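Local coordinates for protein ribonucleoside-diphosphate reductase (Pseudomonas aeruginosa, PDB 5IM3) that probably reduces ribonucleoside diphosphates to deoxyribonucleotides for DNA synthesis, as the large chain of a class I ribonucleotide reductase that binds the allosteric nucleotide dATP, at residues 295-307 with 771-783. Sequence-based numbering, arbitrary orientation.
Sequences FTYLGLQTLYDRY and PTATIANITGVSQ
Gly299 and Ile778 bring two helices together with CA atoms 3.9 Å apart, joining the all-alpha domain of the reductase to its alpha-beta barrel domain. The axes of helices 297-307 and 773-779 approach to 7.4 Å and cross at -125°, and no hydrogen bond links them. Lacking a side chain, Gly299 lets its CA settle 3.2 Å from Asn777 O. Ile778 buries the largest area of any residue in the contact: its CD1 lies 3.6 Å from Leu303 CD2, while its CG2 touches both methyls of that leucine, the two side chains meeting at roughly a right angle. With OG1 beside the backbone N (chi1 -61°), Thr302 CG2 is anti to that N and lies between Ile778 CG1 and Thr774 CG2. Tyr307 approaches Thr774 from the opposite direction, with its OH 3.4 Å from Thr774 CG2; the hydroxyl itself is hydrogen-bonded to Thr357. At the solvent-exposed Leu298, CD2 lies 3.6 Å from Asn777 ND2. Behind this layer, Phe322 of helix 319-330 packs on Leu303, and Met663 of barrel strand 659-663 touches Ile775 and Thr779. Thr296 caps the first helix through Gly299 N, and Thr302 OG1 donates to Leu298 O at 2.7 Å, reaching it from the opposite face of the carbonyl plane to Thr302 N.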
# COMPACT_ATOMS: atom_id res chain seq x y z
N PHE A 295 -13.92 -12.24 50.76
CA PHE A 295 -14.21 -11.39 49.62
C PHE A 295 -12.99 -10.58 49.19
O PHE A 295 -12.31 -9.97 50.02
CB PHE A 295 -15.36 -10.43 49.95
CG PHE A 295 -16.72 -11.05 49.82
CD1 PHE A 295 -17.23 -11.36 48.57
CD2 PHE A 295 -17.49 -11.30 50.94
CE1 PHE A 295 -18.48 -11.93 48.45
CE2 PHE A 295 -18.74 -11.86 50.82
CZ PHE A 295 -19.23 -12.18 49.58
N THR A 296 -12.74 -10.58 47.89
CA THR A 296 -11.88 -9.59 47.27
C THR A 296 -12.65 -8.28 47.12
O THR A 296 -13.89 -8.25 47.17
CB THR A 296 -11.39 -10.06 45.90
OG1 THR A 296 -12.51 -10.21 45.02
CG2 THR A 296 -10.67 -11.39 46.03
N TYR A 297 -11.91 -7.19 46.94
CA TYR A 297 -12.54 -5.88 46.78
C TYR A 297 -13.45 -5.86 45.56
O TYR A 297 -14.56 -5.32 45.61
CB TYR A 297 -11.48 -4.80 46.68
CG TYR A 297 -12.02 -3.39 46.59
CD1 TYR A 297 -12.93 -2.92 47.53
CD2 TYR A 297 -11.62 -2.53 45.58
CE1 TYR A 297 -13.43 -1.63 47.45
CE2 TYR A 297 -12.11 -1.24 45.49
CZ TYR A 297 -13.02 -0.80 46.43
OH TYR A 297 -13.51 0.48 46.36
N LEU A 298 -13.01 -6.47 44.46
CA LEU A 298 -13.82 -6.49 43.25
C LEU A 298 -15.06 -7.35 43.43
O LEU A 298 -16.14 -7.01 42.94
CB LEU A 298 -12.99 -6.98 42.07
CG LEU A 298 -13.72 -7.10 40.73
CD1 LEU A 298 -14.25 -5.74 40.29
CD2 LEU A 298 -12.81 -7.69 39.67
N GLY A 299 -14.93 -8.47 44.14
CA GLY A 299 -16.07 -9.35 44.33
C GLY A 299 -17.17 -8.70 45.15
O GLY A 299 -18.36 -8.82 44.82
N LEU A 300 -16.80 -7.99 46.22
CA LEU A 300 -17.80 -7.35 47.06
C LEU A 300 -18.43 -6.16 46.35
O LEU A 300 -19.65 -5.97 46.41
CB LEU A 300 -17.16 -6.91 48.38
CG LEU A 300 -18.12 -6.35 49.44
CD1 LEU A 300 -19.12 -7.40 49.86
CD2 LEU A 300 -17.36 -5.81 50.65
N GLN A 301 -17.61 -5.33 45.69
CA GLN A 301 -18.14 -4.26 44.86
C GLN A 301 -19.19 -4.78 43.89
O GLN A 301 -20.25 -4.17 43.72
CB GLN A 301 -17.00 -3.58 44.10
CG GLN A 301 -16.38 -2.40 44.83
CD GLN A 301 -17.16 -1.12 44.65
OE1 GLN A 301 -18.12 -0.85 45.37
NE2 GLN A 301 -16.75 -0.32 43.67
N THR A 302 -18.90 -5.91 43.24
CA THR A 302 -19.82 -6.45 42.24
C THR A 302 -21.18 -6.76 42.86
O THR A 302 -22.22 -6.35 42.33
CB THR A 302 -19.22 -7.71 41.61
OG1 THR A 302 -17.99 -7.38 40.96
CG2 THR A 302 -20.19 -8.32 40.60
N LEU A 303 -21.19 -7.50 43.96
CA LEU A 303 -22.44 -7.84 44.62
C LEU A 303 -23.16 -6.59 45.12
O LEU A 303 -24.36 -6.41 44.88
CB LEU A 303 -22.18 -8.81 45.78
CG LEU A 303 -21.70 -10.21 45.38
CD1 LEU A 303 -21.38 -11.04 46.60
CD2 LEU A 303 -22.73 -10.91 44.50
N TYR A 304 -22.43 -5.71 45.80
CA TYR A 304 -23.06 -4.53 46.39
C TYR A 304 -23.66 -3.63 45.33
O TYR A 304 -24.75 -3.09 45.51
CB TYR A 304 -22.05 -3.76 47.23
CG TYR A 304 -22.60 -2.48 47.81
CD1 TYR A 304 -23.22 -2.47 49.06
CD2 TYR A 304 -22.52 -1.28 47.11
CE1 TYR A 304 -23.73 -1.30 49.59
CE2 TYR A 304 -23.03 -0.11 47.64
CZ TYR A 304 -23.64 -0.13 48.88
OH TYR A 304 -24.15 1.04 49.40
N ASP A 305 -22.95 -3.45 44.21
CA ASP A 305 -23.41 -2.50 43.20
C ASP A 305 -24.67 -2.98 42.51
O ASP A 305 -25.57 -2.18 42.23
CB ASP A 305 -22.30 -2.24 42.18
CG ASP A 305 -21.12 -1.49 42.76
OD1 ASP A 305 -21.26 -0.92 43.86
OD2 ASP A 305 -20.06 -1.46 42.11
N ARG A 306 -24.77 -4.28 42.23
CA ARG A 306 -25.79 -4.77 41.31
C ARG A 306 -26.65 -5.92 41.83
O ARG A 306 -27.73 -6.13 41.28
CB ARG A 306 -25.15 -5.21 39.99
CG ARG A 306 -24.55 -4.05 39.20
CD ARG A 306 -23.99 -4.50 37.85
NE ARG A 306 -22.85 -5.40 37.99
CZ ARG A 306 -22.04 -5.73 36.99
NH1 ARG A 306 -22.23 -5.25 35.77
NH2 ARG A 306 -21.02 -6.56 37.21
N TYR A 307 -26.22 -6.66 42.86
CA TYR A 307 -26.95 -7.85 43.27
C TYR A 307 -27.66 -7.74 44.61
O TYR A 307 -28.71 -8.35 44.79
CB TYR A 307 -26.00 -9.06 43.30
CG TYR A 307 -25.65 -9.56 41.91
CD1 TYR A 307 -26.40 -10.56 41.30
CD2 TYR A 307 -24.59 -9.02 41.21
CE1 TYR A 307 -26.09 -11.01 40.03
CE2 TYR A 307 -24.27 -9.46 39.94
CZ TYR A 307 -25.03 -10.46 39.36
OH TYR A 307 -24.72 -10.91 38.09
N PRO A 771 -19.29 -18.76 29.63
CA PRO A 771 -18.53 -17.65 30.22
C PRO A 771 -19.00 -17.38 31.64
O PRO A 771 -20.15 -17.67 32.00
CB PRO A 771 -18.83 -16.47 29.29
CG PRO A 771 -19.22 -17.11 27.99
CD PRO A 771 -19.94 -18.36 28.38
N THR A 772 -18.11 -16.83 32.46
CA THR A 772 -18.35 -16.64 33.89
C THR A 772 -17.86 -15.27 34.33
O THR A 772 -17.32 -15.12 35.44
CB THR A 772 -17.67 -17.73 34.71
OG1 THR A 772 -16.25 -17.60 34.57
CG2 THR A 772 -18.10 -19.11 34.26
N ALA A 773 -18.04 -14.26 33.48
CA ALA A 773 -17.52 -12.92 33.76
C ALA A 773 -17.80 -12.49 35.19
O ALA A 773 -16.88 -12.27 35.99
CB ALA A 773 -18.12 -11.93 32.77
N THR A 774 -19.08 -12.37 35.55
CA THR A 774 -19.44 -11.80 36.84
C THR A 774 -19.10 -12.75 37.98
O THR A 774 -18.49 -12.34 38.98
CB THR A 774 -20.92 -11.44 36.86
OG1 THR A 774 -21.20 -10.50 35.82
CG2 THR A 774 -21.31 -10.82 38.20
N ILE A 775 -19.48 -14.03 37.86
CA ILE A 775 -19.36 -14.94 38.99
C ILE A 775 -17.91 -15.33 39.28
O ILE A 775 -17.59 -15.70 40.42
CB ILE A 775 -20.23 -16.20 38.78
CG1 ILE A 775 -19.79 -16.97 37.53
CG2 ILE A 775 -21.70 -15.81 38.68
CD1 ILE A 775 -20.57 -18.26 37.31
N ALA A 776 -17.03 -15.26 38.29
CA ALA A 776 -15.60 -15.40 38.57
C ALA A 776 -15.08 -14.21 39.35
O ALA A 776 -14.28 -14.36 40.28
CB ALA A 776 -14.82 -15.59 37.27
N ASN A 777 -15.52 -13.00 38.99
CA ASN A 777 -15.16 -11.81 39.76
C ASN A 777 -15.72 -11.88 41.17
O ASN A 777 -15.07 -11.45 42.13
CB ASN A 777 -15.67 -10.55 39.06
CG ASN A 777 -14.91 -10.24 37.79
OD1 ASN A 777 -14.12 -11.06 37.30
ND2 ASN A 777 -15.13 -9.06 37.24
N ILE A 778 -16.94 -12.41 41.33
CA ILE A 778 -17.52 -12.53 42.66
C ILE A 778 -16.69 -13.46 43.52
O ILE A 778 -16.43 -13.18 44.70
CB ILE A 778 -18.99 -13.00 42.57
CG1 ILE A 778 -19.84 -11.94 41.88
CG2 ILE A 778 -19.55 -13.31 43.95
CD1 ILE A 778 -21.25 -12.39 41.55
N THR A 779 -16.24 -14.58 42.96
CA THR A 779 -15.47 -15.57 43.69
C THR A 779 -13.97 -15.33 43.64
O THR A 779 -13.22 -16.00 44.37
CB THR A 779 -15.77 -16.97 43.15
OG1 THR A 779 -15.47 -17.02 41.75
CG2 THR A 779 -17.25 -17.32 43.36
N GLY A 780 -13.50 -14.40 42.80
CA GLY A 780 -12.10 -14.03 42.78
C GLY A 780 -11.19 -14.98 42.05
O GLY A 780 -10.03 -15.16 42.45
N VAL A 781 -11.66 -15.59 40.96
CA VAL A 781 -10.89 -16.57 40.21
C VAL A 781 -10.88 -16.18 38.73
O VAL A 781 -11.52 -15.21 38.32
CB VAL A 781 -11.45 -18.00 40.38
CG1 VAL A 781 -11.38 -18.42 41.85
CG2 VAL A 781 -12.88 -18.10 39.85
N SER A 782 -10.13 -16.94 37.94
CA SER A 782 -10.03 -16.67 36.51
C SER A 782 -11.30 -17.11 35.79
O SER A 782 -12.10 -17.90 36.29
CB SER A 782 -8.82 -17.39 35.92
OG SER A 782 -8.85 -18.78 36.19
N GLN A 783 -11.47 -16.58 34.57
CA GLN A 783 -12.68 -16.83 33.80
C GLN A 783 -12.69 -18.24 33.22
O GLN A 783 -11.75 -18.62 32.51
CB GLN A 783 -12.80 -15.80 32.67
CG GLN A 783 -12.66 -14.36 33.11
CD GLN A 783 -13.84 -13.88 33.92
OE1 GLN A 783 -14.83 -14.59 34.08
NE2 GLN A 783 -13.74 -12.66 34.44